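Local coordinates for protein putative aminotransferase (Actinomadura melliaura, PDB 4ZWV) that probably acts as a pyridoxal 5'-phosphate-dependent sugar aminotransferase in making the aminopentose of the indolocarbazole AT2433, at residues Asp75-Ser79 and Leu115-Ser120; Arg214-Gly218 and Glu234-His240. One frame throughout, in Å; residues are numbered along the deposited sequence.

In the fold
Both contacts belong to one chain of a DegT/DnrJ/EryC1-family aminotransferase, a homodimeric PLP enzyme of fold type I. Interaction 1 packs helix 112-118 on strand 76-79 of the large mixed sheet, away from the annotated sites. Interaction 2 closes the loop between helices 205-214 and 243-273 at the subunit interface. Their centres are 28 Å apart and their nearest atoms about 14 Å. In interaction 2, F216 packs on the cofactor-bearing lysine side chain of the second subunit, so this loop lies beside the partner's active site. The W239 side chain is about 8 Å from that of the PLP-binding T58 in its own chain, while Y217 hydrogen-bonds T58 of the second subunit.

Interaction 1. Residues Asp75-Ser79 and Leu115-Ser120; sequences DEVLS and LERKIS
This is a helix-on-strand packing contact in the large mixed sheet of the fold-type I aminotransferase domain. Strand 76-79 is parallel to its neighbours 97-100 and 123-129. Helix 112-118 lies in the crossover from strand 97-100 to strand 123-129, and its C-terminal end sits on strand 76-79. E76 and L78 alternate with V77, so both point toward the helix side. CA atoms pair L78 with L115 at 7.5 Å and E76 with S120 at 8.5 Å. I119 is the first residue past the helix to leave helical angles (phi/psi -63/133). L78 takes the mt rotamer. L78 CD1 lies 3.7 Å from L115 CD1 and 3.7 Å from I119 CG1, and L78 CD2 is 3.9 Å from K118 CB. The E76 side chain is extended (chi1 and chi2 t) and also hydrogen-bonds T123 and T99. S120 OG (chi1 p) donates to E76 OE2 at 3.0 Å. One water donates to E76 OE1 at 2.8 Å and to K118 O at 2.6 Å.

Interaction 2. Residues Arg214-Gly218 and Glu234-His240; sequences RRFYG and EWGLKWH
Two irregular segments of one loop run antiparallel through a single beta bridge, F216 with K238 (CA-CA 5.2 Å), at the dimer interface of this fold-type I enzyme. Two backbone hydrogen bonds hold it: Y217 N to L237 O at 3.0 Å and W239 N to R215 O at 2.9 Å. K238 centres an inverse gamma turn (phi/psi -93/77). Y217 (64/9) and G218 (77/11) are left-handed.

CA-H...O contacts extend the pairing: G236 CA to R214 O at 3.3 Å and G218 CA to E234 O at 3.5 Å. A CB on G236 would clash with R214 O, and on G218 with E234 O.

The F216 and H240 rings meet obliquely, centroids 4.8 Å apart. One face of the Y217 ring covers L237 C, and F84 of the second subunit meets this ring edge-to-face. F216 packs on that subunit's cofactor-bearing lysine.

R214 NE and NH2 both donate to W235 O, at 2.7 and 2.8 Å. R214 NH1 and E234 OE2 form a long salt bridge of 3.7 Å through charge alone: no N-H points at the oxygen. E234 also pairs with R210. K238 NZ forms a salt bridge with D196 of the second subunit and donates to H240 NE2 at 3.1 Å; H240 ND1 hydrogen-bonds Q31. Y217 OH hydrogen-bonds T58 of the second subunit. A water lies 2.8 Å from K238 NZ, whose proton it accepts, and 3.0 Å from Y217 OH.

Interaction 1. Residues Asp75-Ser79 and Leu115-Ser120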
loop_
_atom_site.group_PDB
_atom_site.type_symbol
_atom_site.label_atom_id
_atom_site.label_comp_id
_atom_site.label_asym_id
_atom_site.label_seq_id
_atom_site.Cartn_x
_atom_site.Cartn_y
_atom_site.Cartn_z
ATOM N N ASP A 75 1.670 6.997 -23.825
ATOM C CA ASP A 75 1.493 5.818 -22.988
ATOM C C ASP A 75 2.798 5.157 -22.572
ATOM O O ASP A 75 2.782 4.141 -21.882
ATOM C CB ASP A 75 0.615 4.786 -23.713
ATOM C CG ASP A 75 1.262 4.234 -24.978
ATOM O OD1 ASP A 75 2.140 4.896 -25.563
ATOM O OD2 ASP A 75 0.869 3.129 -25.419
ATOM N N GLU A 76 3.908 5.764 -22.959
ATOM C CA GLU A 76 5.214 5.165 -22.768
ATOM C C GLU A 76 5.956 5.746 -21.569
ATOM O O GLU A 76 6.099 6.961 -21.443
ATOM C CB GLU A 76 6.029 5.358 -24.044
ATOM C CG GLU A 76 7.491 5.023 -23.960
ATOM C CD GLU A 76 8.194 5.338 -25.266
ATOM O OE1 GLU A 76 8.493 4.390 -26.025
ATOM O OE2 GLU A 76 8.424 6.536 -25.552
ATOM N N VAL A 77 6.447 4.876 -20.692
ATOM C CA VAL A 77 7.366 5.321 -19.649
ATOM C C VAL A 77 8.695 4.641 -19.915
ATOM O O VAL A 77 8.752 3.423 -20.064
ATOM C CB VAL A 77 6.878 4.974 -18.238
ATOM C CG1 VAL A 77 7.895 5.463 -17.197
ATOM C CG2 VAL A 77 5.510 5.605 -17.987
ATOM N N LEU A 78 9.758 5.436 -19.989
ATOM C CA LEU A 78 11.101 4.916 -20.235
ATOM C C LEU A 78 11.750 4.542 -18.909
ATOM O O LEU A 78 11.745 5.323 -17.967
ATOM C CB LEU A 78 11.932 5.957 -20.983
ATOM C CG LEU A 78 11.444 6.226 -22.399
ATOM C CD1 LEU A 78 11.939 7.563 -22.965
ATOM C CD2 LEU A 78 11.928 5.103 -23.269
ATOM N N SER A 79 12.304 3.339 -18.842
ATOM C CA SER A 79 12.861 2.825 -17.600
ATOM C C SER A 79 13.889 1.760 -17.950
ATOM O O SER A 79 13.800 1.142 -19.011
ATOM C CB SER A 79 11.742 2.243 -16.725
ATOM O OG SER A 79 12.215 1.864 -15.450
ATOM N N LEU A 115 18.702 6.563 -23.762
ATOM C CA LEU A 115 17.519 7.308 -23.355
ATOM C C LEU A 115 17.137 8.349 -24.398
ATOM O O LEU A 115 15.989 8.401 -24.847
ATOM C CB LEU A 115 17.741 7.992 -22.010
ATOM C CG LEU A 115 16.591 8.937 -21.639
ATOM C CD1 LEU A 115 15.293 8.170 -21.404
ATOM C CD2 LEU A 115 16.963 9.756 -20.422
ATOM N N GLU A 116 18.103 9.163 -24.805
ATOM C CA GLU A 116 17.785 10.240 -25.733
ATOM C C GLU A 116 17.272 9.688 -27.070
ATOM O O GLU A 116 16.339 10.247 -27.661
ATOM C CB GLU A 116 18.987 11.156 -25.953
ATOM C CG GLU A 116 18.623 12.318 -26.876
ATOM C CD GLU A 116 19.515 13.533 -26.728
ATOM O OE1 GLU A 116 20.637 13.409 -26.193
ATOM O OE2 GLU A 116 19.083 14.622 -27.172
ATOM N N ARG A 117 17.836 8.570 -27.521
ATOM C CA ARG A 117 17.379 7.952 -28.765
ATOM C C ARG A 117 15.950 7.413 -28.666
ATOM O O ARG A 117 15.261 7.278 -29.683
ATOM C CB ARG A 117 18.314 6.814 -29.177
ATOM C CG ARG A 117 19.684 7.271 -29.649
ATOM C CD ARG A 117 20.458 6.115 -30.271
ATOM N NE ARG A 117 20.628 4.996 -29.353
ATOM C CZ ARG A 117 21.733 4.763 -28.648
ATOM N NH1 ARG A 117 22.789 5.568 -28.752
ATOM N NH2 ARG A 117 21.783 3.711 -27.847
ATOM N N LYS A 118 15.499 7.103 -27.453
ATOM C CA LYS A 118 14.212 6.425 -27.304
ATOM C C LYS A 118 13.054 7.332 -26.897
ATOM O O LYS A 118 11.903 6.905 -26.883
ATOM C CB LYS A 118 14.359 5.271 -26.316
ATOM C CG LYS A 118 15.094 4.094 -26.949
ATOM C CD LYS A 118 15.424 3.015 -25.942
ATOM C CE LYS A 118 15.914 1.766 -26.661
ATOM N NZ LYS A 118 16.495 0.772 -25.715
ATOM N N ILE A 119 13.347 8.582 -26.564
ATOM C CA ILE A 119 12.266 9.540 -26.330
ATOM C C ILE A 119 11.500 9.718 -27.642
ATOM O O ILE A 119 12.096 9.866 -28.713
ATOM C CB ILE A 119 12.806 10.879 -25.818
ATOM C CG1 ILE A 119 13.379 10.697 -24.420
ATOM C CG2 ILE A 119 11.713 11.952 -25.820
ATOM C CD1 ILE A 119 14.114 11.917 -23.900
ATOM N N SER A 120 10.176 9.653 -27.560
ATOM C CA SER A 120 9.338 9.634 -28.752
ATOM C C SER A 120 8.073 10.450 -28.498
ATOM O O SER A 120 7.841 10.881 -27.363
ATOM C CB SER A 120 8.978 8.190 -29.130
ATOM O OG SER A 120 7.969 7.686 -28.283
HETATM O O HOH W 1 10.653 4.780 -27.759
#

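Interaction 2. Residues Arg214-Gly218 and Glu234-His240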
loop_
_atom_site.group_PDB
_atom_site.type_symbol
_atom_site.label_atom_id
_atom_site.label_comp_id
_atom_site.label_asym_id
_atom_site.label_seq_id
_atom_site.Cartn_x
_atom_site.Cartn_y
_atom_site.Cartn_z
ATOM N N ARG A 214 -3.967 13.282 -2.503
ATOM C CA ARG A 214 -4.165 11.999 -3.159
ATOM C C ARG A 214 -3.512 10.833 -2.425
ATOM O O ARG A 214 -3.877 9.691 -2.666
ATOM C CB ARG A 214 -3.664 12.057 -4.602
ATOM C CG ARG A 214 -4.409 13.100 -5.445
ATOM C CD ARG A 214 -4.072 12.953 -6.923
ATOM N NE ARG A 214 -4.800 11.826 -7.487
ATOM C CZ ARG A 214 -4.833 11.509 -8.777
ATOM N NH1 ARG A 214 -4.168 12.231 -9.668
ATOM N NH2 ARG A 214 -5.532 10.455 -9.180
ATOM N N ARG A 215 -2.598 11.105 -1.496
ATOM C CA ARG A 215 -2.008 10.004 -0.746
ATOM C C ARG A 215 -3.005 9.373 0.226
ATOM O O ARG A 215 -2.756 8.283 0.728
ATOM C CB ARG A 215 -0.770 10.463 0.019
ATOM C CG ARG A 215 -1.095 11.311 1.213
ATOM C CD ARG A 215 0.136 11.551 2.064
ATOM N NE ARG A 215 -0.179 12.583 3.034
ATOM C CZ ARG A 215 0.702 13.151 3.844
ATOM N NH1 ARG A 215 1.981 12.773 3.828
ATOM N NH2 ARG A 215 0.284 14.084 4.682
ATOM N N PHE A 216 -4.114 10.057 0.507
ATOM C CA PHE A 216 -5.174 9.505 1.351
ATOM C C PHE A 216 -6.520 9.727 0.657
ATOM O O PHE A 216 -7.336 10.558 1.079
ATOM C CB PHE A 216 -5.168 10.124 2.761
ATOM C CG PHE A 216 -6.168 9.485 3.695
ATOM C CD1 PHE A 216 -5.942 8.217 4.200
ATOM C CD2 PHE A 216 -7.337 10.143 4.041
ATOM C CE1 PHE A 216 -6.865 7.609 5.046
ATOM C CE2 PHE A 216 -8.269 9.547 4.886
ATOM C CZ PHE A 216 -8.028 8.275 5.390
ATOM N N TYR A 217 -6.704 9.000 -0.443
ATOM C CA TYR A 217 -7.978 8.913 -1.156
ATOM C C TYR A 217 -8.467 10.224 -1.754
ATOM O O TYR A 217 -9.601 10.288 -2.219
ATOM C CB TYR A 217 -9.073 8.376 -0.235
ATOM C CG TYR A 217 -8.764 7.058 0.427
ATOM C CD1 TYR A 217 -8.766 5.873 -0.302
ATOM C CD2 TYR A 217 -8.477 7.003 1.780
ATOM C CE1 TYR A 217 -8.493 4.643 0.313
ATOM C CE2 TYR A 217 -8.199 5.784 2.411
ATOM C CZ TYR A 217 -8.214 4.616 1.665
ATOM O OH TYR A 217 -7.971 3.413 2.301
ATOM N N GLY A 218 -7.637 11.270 -1.749
ATOM C CA GLY A 218 -8.136 12.575 -2.165
ATOM C C GLY A 218 -8.972 13.273 -1.103
ATOM O O GLY A 218 -9.640 14.283 -1.381
ATOM N N GLU A 234 -9.757 14.624 -6.989
ATOM C CA GLU A 234 -9.001 13.599 -7.697
ATOM C C GLU A 234 -8.854 12.423 -6.746
ATOM O O GLU A 234 -8.443 12.612 -5.602
ATOM C CB GLU A 234 -7.609 14.096 -8.114
ATOM C CG GLU A 234 -7.563 15.343 -8.973
ATOM C CD GLU A 234 -6.126 15.698 -9.346
ATOM O OE1 GLU A 234 -5.360 16.155 -8.462
ATOM O OE2 GLU A 234 -5.766 15.497 -10.524
ATOM N N TRP A 235 -9.175 11.220 -7.206
ATOM C CA TRP A 235 -9.104 10.057 -6.327
ATOM C C TRP A 235 -7.659 9.680 -5.982
ATOM O O TRP A 235 -6.711 10.080 -6.652
ATOM C CB TRP A 235 -9.837 8.857 -6.961
ATOM C CG TRP A 235 -9.230 8.369 -8.246
ATOM C CD1 TRP A 235 -9.631 8.686 -9.515
ATOM C CD2 TRP A 235 -8.102 7.490 -8.391
ATOM N NE1 TRP A 235 -8.824 8.056 -10.440
ATOM C CE2 TRP A 235 -7.885 7.313 -9.775
ATOM C CE3 TRP A 235 -7.275 6.812 -7.483
ATOM C CZ2 TRP A 235 -6.856 6.510 -10.275
ATOM C CZ3 TRP A 235 -6.241 6.022 -7.987
ATOM C CH2 TRP A 235 -6.046 5.880 -9.370
ATOM N N GLY A 236 -7.513 8.937 -4.890
ATOM C CA GLY A 236 -6.239 8.345 -4.520
ATOM C C GLY A 236 -6.514 7.045 -3.804
ATOM O O GLY A 236 -7.668 6.662 -3.621
ATOM N N LEU A 237 -5.459 6.357 -3.387
ATOM C CA LEU A 237 -5.625 5.141 -2.595
ATOM C C LEU A 237 -5.098 5.370 -1.183
ATOM O O LEU A 237 -5.029 6.507 -0.723
ATOM C CB LEU A 237 -4.918 3.954 -3.263
ATOM C CG LEU A 237 -5.504 3.583 -4.630
ATOM C CD1 LEU A 237 -4.736 2.422 -5.273
ATOM C CD2 LEU A 237 -6.977 3.214 -4.468
ATOM N N LYS A 238 -4.783 4.289 -0.467
ATOM C CA LYS A 238 -4.226 4.422 0.879
ATOM C C LYS A 238 -2.708 4.404 0.742
ATOM O O LYS A 238 -2.040 3.401 1.007
ATOM C CB LYS A 238 -4.716 3.300 1.797
ATOM C CG LYS A 238 -4.378 3.504 3.247
ATOM C CD LYS A 238 -4.729 2.256 4.035
ATOM C CE LYS A 238 -4.215 2.370 5.438
ATOM N NZ LYS A 238 -4.849 3.496 6.167
ATOM N N TRP A 239 -2.168 5.526 0.304
ATOM C CA TRP A 239 -0.758 5.606 -0.004
ATOM C C TRP A 239 0.040 6.303 1.087
ATOM O O TRP A 239 1.249 6.457 0.952
ATOM C CB TRP A 239 -0.556 6.359 -1.317
ATOM C CG TRP A 239 -0.923 5.568 -2.561
ATOM C CD1 TRP A 239 -0.669 4.252 -2.811
ATOM C CD2 TRP A 239 -1.565 6.086 -3.738
ATOM N NE1 TRP A 239 -1.127 3.911 -4.073
ATOM C CE2 TRP A 239 -1.671 5.023 -4.660
ATOM C CE3 TRP A 239 -2.066 7.342 -4.094
ATOM C CZ2 TRP A 239 -2.269 5.176 -5.912
ATOM C CZ3 TRP A 239 -2.650 7.495 -5.346
ATOM C CH2 TRP A 239 -2.744 6.418 -6.238
ATOM N N HIS A 240 -0.629 6.727 2.150
ATOM C CA HIS A 240 0.041 7.492 3.203
ATOM C C HIS A 240 0.806 6.621 4.204
ATOM O O HIS A 240 0.688 5.389 4.211
ATOM C CB HIS A 240 -0.981 8.369 3.945
ATOM C CG HIS A 240 -1.943 7.599 4.793
ATOM N ND1 HIS A 240 -2.684 8.198 5.787
ATOM C CD2 HIS A 240 -2.306 6.297 4.781
ATOM C CE1 HIS A 240 -3.449 7.290 6.368
ATOM N NE2 HIS A 240 -3.236 6.126 5.782
HETATM O O HOH W 2 -7.459 3.368 5.278
#